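Local coordinates for YlqD protein (PDB 4DCI) that is of unknown function and joins a small beta-sheet domain to a long pair of helices, probably a coiled coil, in a four-chain assembly, at residues 19-24 with 136-141; 11-16 with 116-121. All coordinates share one frame; numbering follows the deposited sequence.

Interaction 1: residues 19-24 with 136-141; sequences RAVVTP and AIVVRD
R19 to V21 and A136 to R140 run side by side as parallel strands, inner neighbours in the mixed sheet of this YlqD-family domain, their short axes 30° apart. Three nearly straight backbone bonds join them: R19 N to I137 O, V139 N to R19 O, and V21 N to V139 O at 2.7 Å. The bonds step from one strand to the other and back, as expected of parallel pairing. R19 pairs with V138, and their side chains share one face of the sheet; A20 and V139 share the other. At the start of the pair, the guanidinium of R19 lies flat over A136, whose CB sits 3.3 Å above the centre of its plane. V21 turns toward the opposite strand and packs CG2 on V138 CG1 at 3.6 Å, while its CG1 meets NH1 of R140, a nitrogen also engaged in a salt bridge with D109. Beyond V21 the backbone leaves the sheet for helix 24-60, with T23 at its N-cap. Its OG1, set between the backbone N and carbonyl carbon (chi1 70°), caps W26 N and also donates to D141 OD1 at 2.6 Å, reaching that oxygen on its syn side, 28° out of the carboxylate plane.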
loop_
_atom_site.group_PDB
_atom_site.type_symbol
_atom_site.label_atom_id
_atom_site.label_comp_id
_atom_site.label_asym_id
_atom_site.label_seq_id
_atom_site.Cartn_x
_atom_site.Cartn_y
_atom_site.Cartn_z
ATOM N N ARG B 19 -25.526 -4.208 -10.036
ATOM C CA ARG B 19 -26.413 -3.232 -10.669
ATOM C C ARG B 19 -27.636 -3.010 -9.773
ATOM O O ARG B 19 -28.123 -3.951 -9.153
ATOM C CB ARG B 19 -26.846 -3.717 -12.058
ATOM C CG ARG B 19 -25.715 -3.810 -13.069
ATOM C CD ARG B 19 -26.142 -4.542 -14.331
ATOM N NE ARG B 19 -24.976 -4.985 -15.095
ATOM C CZ ARG B 19 -24.970 -5.995 -15.969
ATOM N NH1 ARG B 19 -26.070 -6.703 -16.209
ATOM N NH2 ARG B 19 -23.847 -6.314 -16.600
ATOM N N ALA B 20 -28.131 -1.776 -9.693
ATOM C CA ALA B 20 -29.322 -1.485 -8.882
ATOM C C ALA B 20 -30.524 -1.110 -9.724
ATOM O O ALA B 20 -30.415 -0.373 -10.711
ATOM C CB ALA B 20 -29.043 -0.392 -7.863
ATOM N N VAL B 21 -31.673 -1.637 -9.331
ATOM C CA VAL B 21 -32.943 -1.208 -9.892
ATOM C C VAL B 21 -33.253 0.143 -9.258
ATOM O O VAL B 21 -33.122 0.308 -8.033
ATOM C CB VAL B 21 -34.073 -2.216 -9.587
ATOM C CG1 VAL B 21 -35.391 -1.758 -10.191
ATOM C CG2 VAL B 21 -33.732 -3.588 -10.134
ATOM N N VAL B 22 -33.636 1.118 -10.081
ATOM C CA VAL B 22 -33.953 2.437 -9.539
ATOM C C VAL B 22 -35.275 2.414 -8.758
ATOM O O VAL B 22 -36.355 2.177 -9.321
ATOM C CB VAL B 22 -33.945 3.557 -10.602
ATOM C CG1 VAL B 22 -34.238 4.900 -9.941
ATOM C CG2 VAL B 22 -32.601 3.618 -11.317
ATOM N N THR B 23 -35.152 2.627 -7.450
ATOM C CA THR B 23 -36.288 2.762 -6.551
ATOM C C THR B 23 -36.170 4.117 -5.885
ATOM O O THR B 23 -35.090 4.710 -5.885
ATOM C CB THR B 23 -36.281 1.709 -5.427
ATOM O OG1 THR B 23 -35.211 1.985 -4.513
ATOM C CG2 THR B 23 -36.149 0.298 -5.979
ATOM N N PRO B 24 -37.269 4.611 -5.294
ATOM C CA PRO B 24 -37.180 5.889 -4.603
ATOM C C PRO B 24 -36.215 5.818 -3.417
ATOM O O PRO B 24 -35.393 6.714 -3.251
ATOM C CB PRO B 24 -38.618 6.134 -4.127
ATOM C CG PRO B 24 -39.470 5.263 -4.993
ATOM C CD PRO B 24 -38.628 4.046 -5.219
ATOM N N ALA B 136 -22.722 -10.228 -13.399
ATOM C CA ALA B 136 -23.332 -9.136 -12.633
ATOM C C ALA B 136 -24.588 -9.598 -11.910
ATOM O O ALA B 136 -25.257 -10.521 -12.364
ATOM C CB ALA B 136 -23.648 -7.953 -13.531
ATOM N N ILE B 137 -24.894 -8.962 -10.780
ATOM C CA ILE B 137 -26.145 -9.208 -10.069
ATOM C C ILE B 137 -26.999 -7.941 -10.036
ATOM O O ILE B 137 -26.473 -6.823 -10.005
ATOM C CB ILE B 137 -25.899 -9.726 -8.645
ATOM C CG1 ILE B 137 -25.214 -8.664 -7.789
ATOM C CG2 ILE B 137 -25.038 -10.970 -8.687
ATOM C CD1 ILE B 137 -24.961 -9.097 -6.363
ATOM N N VAL B 138 -28.316 -8.125 -10.058
ATOM C CA VAL B 138 -29.260 -7.010 -10.046
ATOM C C VAL B 138 -29.960 -6.940 -8.692
ATOM O O VAL B 138 -30.607 -7.901 -8.270
ATOM C CB VAL B 138 -30.297 -7.132 -11.177
ATOM C CG1 VAL B 138 -31.300 -5.998 -11.108
ATOM C CG2 VAL B 138 -29.605 -7.133 -12.534
ATOM N N VAL B 139 -29.806 -5.798 -8.020
ATOM C CA VAL B 139 -30.374 -5.559 -6.693
ATOM C C VAL B 139 -31.540 -4.567 -6.749
ATOM O O VAL B 139 -31.474 -3.540 -7.439
ATOM C CB VAL B 139 -29.307 -5.037 -5.698
ATOM C CG1 VAL B 139 -29.964 -4.517 -4.431
ATOM C CG2 VAL B 139 -28.316 -6.132 -5.349
ATOM N N ARG B 140 -32.602 -4.890 -6.016
ATOM C CA ARG B 140 -33.732 -3.997 -5.840
ATOM C C ARG B 140 -33.976 -3.852 -4.347
ATOM O O ARG B 140 -34.338 -4.819 -3.667
ATOM C CB ARG B 140 -34.962 -4.568 -6.528
ATOM C CG ARG B 140 -36.084 -3.574 -6.706
ATOM C CD ARG B 140 -37.368 -4.274 -7.113
ATOM N NE ARG B 140 -38.516 -3.464 -6.724
ATOM C CZ ARG B 140 -39.082 -2.546 -7.499
ATOM N NH1 ARG B 140 -38.621 -2.330 -8.729
ATOM N NH2 ARG B 140 -40.116 -1.851 -7.043
ATOM N N ASP B 141 -33.748 -2.642 -3.841
ATOM C CA ASP B 141 -33.863 -2.355 -2.411
ATOM C C ASP B 141 -33.221 -3.441 -1.564
ATOM O O ASP B 141 -33.834 -3.959 -0.634
ATOM C CB ASP B 141 -35.330 -2.165 -2.003
ATOM C CG ASP B 141 -35.887 -0.822 -2.435
ATOM O OD1 ASP B 141 -35.090 0.119 -2.676
ATOM O OD2 ASP B 141 -37.130 -0.709 -2.525
#

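Interaction 2: residues 11-16 with 116-121; sequences TIKRPI and QLESSC
The guanidinium of R14 has C121 CB over the centre of one face, 3.5 Å above the plane, and S119 OG at its edge. R14 NE donates to S119 OG near the guanidinium plane, a weak bond of 3.5 Å; the stronger partner of S119 OG is T11 O of the second subunit. NH1 of R14 bonds to K132 O. The extended R14 chain reaches across to strand 116-121, and R14 CD lies 3.9 Å from C121 SG. On the other face of the sheet, the methylene chain of K13 crosses the end of E118 at about a right angle, K13 CE 3.7 Å from the carboxylate carbon E118 CD. K13 NZ, 4.1 Å from E118 OE1, forms no salt bridge with it, and has a long, weak ion pair with E118 of the third subunit. On that same face P15 lies side by side with Q116. In the backbone, I12 with C121, R14 with S119 and I16 with L117 are hydrogen-bonded pairs, alternating with the non-hydrogen-bonded K13-S120 and P15-E118. R14 N approaches S119 O from 53° above the carbonyl plane. The strands form a twisted antiparallel pair, and S119 and S120 also pair with an antiparallel strand of the second subunit, continuing the sheet across the interface.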
loop_
_atom_site.group_PDB
_atom_site.type_symbol
_atom_site.label_atom_id
_atom_site.label_comp_id
_atom_site.label_asym_id
_atom_site.label_seq_id
_atom_site.Cartn_x
_atom_site.Cartn_y
_atom_site.Cartn_z
ATOM N N THR B 11 -9.697 -22.723 -9.106
ATOM C CA THR B 11 -10.556 -21.680 -8.564
ATOM C C THR B 11 -9.770 -20.383 -8.531
ATOM O O THR B 11 -8.731 -20.299 -7.878
ATOM C CB THR B 11 -11.047 -22.013 -7.144
ATOM O OG1 THR B 11 -9.923 -22.047 -6.263
ATOM C CG2 THR B 11 -11.749 -23.376 -7.104
ATOM N N ILE B 12 -10.253 -19.383 -9.260
ATOM C CA ILE B 12 -9.593 -18.085 -9.325
ATOM C C ILE B 12 -10.468 -17.052 -8.651
ATOM O O ILE B 12 -11.599 -17.344 -8.287
ATOM C CB ILE B 12 -9.334 -17.624 -10.776
ATOM C CG1 ILE B 12 -10.652 -17.531 -11.556
ATOM C CG2 ILE B 12 -8.333 -18.542 -11.457
ATOM C CD1 ILE B 12 -10.553 -16.773 -12.861
ATOM N N LYS B 13 -9.939 -15.840 -8.519
ATOM C CA LYS B 13 -10.658 -14.717 -7.964
ATOM C C LYS B 13 -11.143 -13.787 -9.086
ATOM O O LYS B 13 -10.397 -13.490 -10.011
ATOM C CB LYS B 13 -9.731 -13.995 -7.004
ATOM C CG LYS B 13 -10.151 -12.581 -6.670
ATOM C CD LYS B 13 -8.987 -11.820 -6.068
ATOM C CE LYS B 13 -9.240 -10.329 -6.063
ATOM N NZ LYS B 13 -8.032 -9.665 -5.507
ATOM N N ARG B 14 -12.389 -13.327 -9.000
ATOM C CA ARG B 14 -12.989 -12.491 -10.050
ATOM C C ARG B 14 -13.946 -11.461 -9.455
ATOM O O ARG B 14 -14.604 -11.727 -8.453
ATOM C CB ARG B 14 -13.813 -13.352 -11.006
ATOM C CG ARG B 14 -15.120 -13.745 -10.340
ATOM C CD ARG B 14 -16.191 -14.209 -11.277
ATOM N NE ARG B 14 -17.164 -14.962 -10.506
ATOM C CZ ARG B 14 -18.109 -15.723 -11.032
ATOM N NH1 ARG B 14 -18.224 -15.843 -12.349
ATOM N NH2 ARG B 14 -18.938 -16.370 -10.232
ATOM N N PRO B 15 -14.086 -10.302 -10.113
ATOM C CA PRO B 15 -15.014 -9.304 -9.611
ATOM C C PRO B 15 -16.466 -9.629 -9.998
ATOM O O PRO B 15 -16.705 -10.284 -11.014
ATOM C CB PRO B 15 -14.550 -8.052 -10.335
ATOM C CG PRO B 15 -14.094 -8.558 -11.671
ATOM C CD PRO B 15 -13.540 -9.928 -11.432
ATOM N N ILE B 16 -17.415 -9.180 -9.185
ATOM C CA ILE B 16 -18.836 -9.246 -9.526
ATOM C C ILE B 16 -19.359 -7.818 -9.621
ATOM O O ILE B 16 -19.025 -6.968 -8.795
ATOM C CB ILE B 16 -19.655 -10.045 -8.481
ATOM C CG1 ILE B 16 -19.248 -11.518 -8.467
ATOM C CG2 ILE B 16 -21.150 -9.967 -8.746
ATOM C CD1 ILE B 16 -19.176 -12.176 -9.831
ATOM N N GLN B 116 -18.579 -2.929 -7.413
ATOM C CA GLN B 116 -18.075 -4.292 -7.605
ATOM C C GLN B 116 -17.921 -5.032 -6.285
ATOM O O GLN B 116 -17.702 -4.416 -5.250
ATOM C CB GLN B 116 -16.690 -4.232 -8.235
ATOM C CG GLN B 116 -16.560 -3.264 -9.390
ATOM C CD GLN B 116 -16.782 -3.945 -10.715
ATOM O OE1 GLN B 116 -16.127 -4.942 -11.018
ATOM N NE2 GLN B 116 -17.700 -3.410 -11.519
ATOM N N LEU B 117 -17.999 -6.359 -6.327
ATOM C CA LEU B 117 -17.694 -7.185 -5.163
ATOM C C LEU B 117 -16.683 -8.250 -5.520
ATOM O O LEU B 117 -16.763 -8.839 -6.600
ATOM C CB LEU B 117 -18.950 -7.866 -4.663
ATOM C CG LEU B 117 -19.986 -6.933 -4.068
ATOM C CD1 LEU B 117 -21.312 -7.660 -3.981
ATOM C CD2 LEU B 117 -19.531 -6.450 -2.701
ATOM N N GLU B 118 -15.739 -8.512 -4.617
ATOM C CA GLU B 118 -14.802 -9.599 -4.856
ATOM C C GLU B 118 -15.562 -10.916 -4.786
ATOM O O GLU B 118 -16.369 -11.135 -3.873
ATOM C CB GLU B 118 -13.617 -9.622 -3.885
ATOM C CG GLU B 118 -12.628 -10.719 -4.281
ATOM C CD GLU B 118 -11.581 -11.075 -3.236
ATOM O OE1 GLU B 118 -10.964 -10.151 -2.672
ATOM O OE2 GLU B 118 -11.355 -12.291 -3.000
ATOM N N SER B 119 -15.301 -11.771 -5.774
ATOM C CA SER B 119 -15.891 -13.096 -5.866
ATOM C C SER B 119 -14.829 -14.098 -6.285
ATOM O O SER B 119 -13.652 -13.748 -6.442
ATOM C CB SER B 119 -17.018 -13.097 -6.892
ATOM O OG SER B 119 -17.540 -14.396 -7.073
ATOM N N SER B 120 -15.254 -15.344 -6.458
ATOM C CA SER B 120 -14.375 -16.402 -6.909
ATOM C C SER B 120 -15.187 -17.335 -7.789
ATOM O O SER B 120 -16.404 -17.248 -7.796
ATOM C CB SER B 120 -13.798 -17.146 -5.708
ATOM O OG SER B 120 -14.823 -17.822 -5.015
ATOM N N CYS B 121 -14.520 -18.207 -8.534
ATOM C CA CYS B 121 -15.194 -19.154 -9.428
ATOM C C CYS B 121 -14.215 -20.177 -10.018
ATOM O O CYS B 121 -12.994 -20.052 -9.870
ATOM C CB CYS B 121 -15.898 -18.424 -10.568
ATOM S SG CYS B 121 -14.729 -17.748 -11.757
#

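How the interactions relate
From the N terminus, strand 10-21 supplies 11-16 and the beginning of 19-24, which runs on into the start of helix 24-60. The chain then goes out along that helix and back along helix 69-104 before strand 111-123 closes the loop of interaction 2. It continues through helix 129-132 to strand 136-140, where interaction 1 closes. The two loops cross rather than nest, since their segments alternate in sequence. Strand 10-21 has an antiparallel neighbour on one side and a parallel one on the other, and ties the chain before the two long helices to two strands that follow them. Their centres about 20 Å apart, the contacts meet where I137 CG2 packs against I16 CG2 at 4.0 Å.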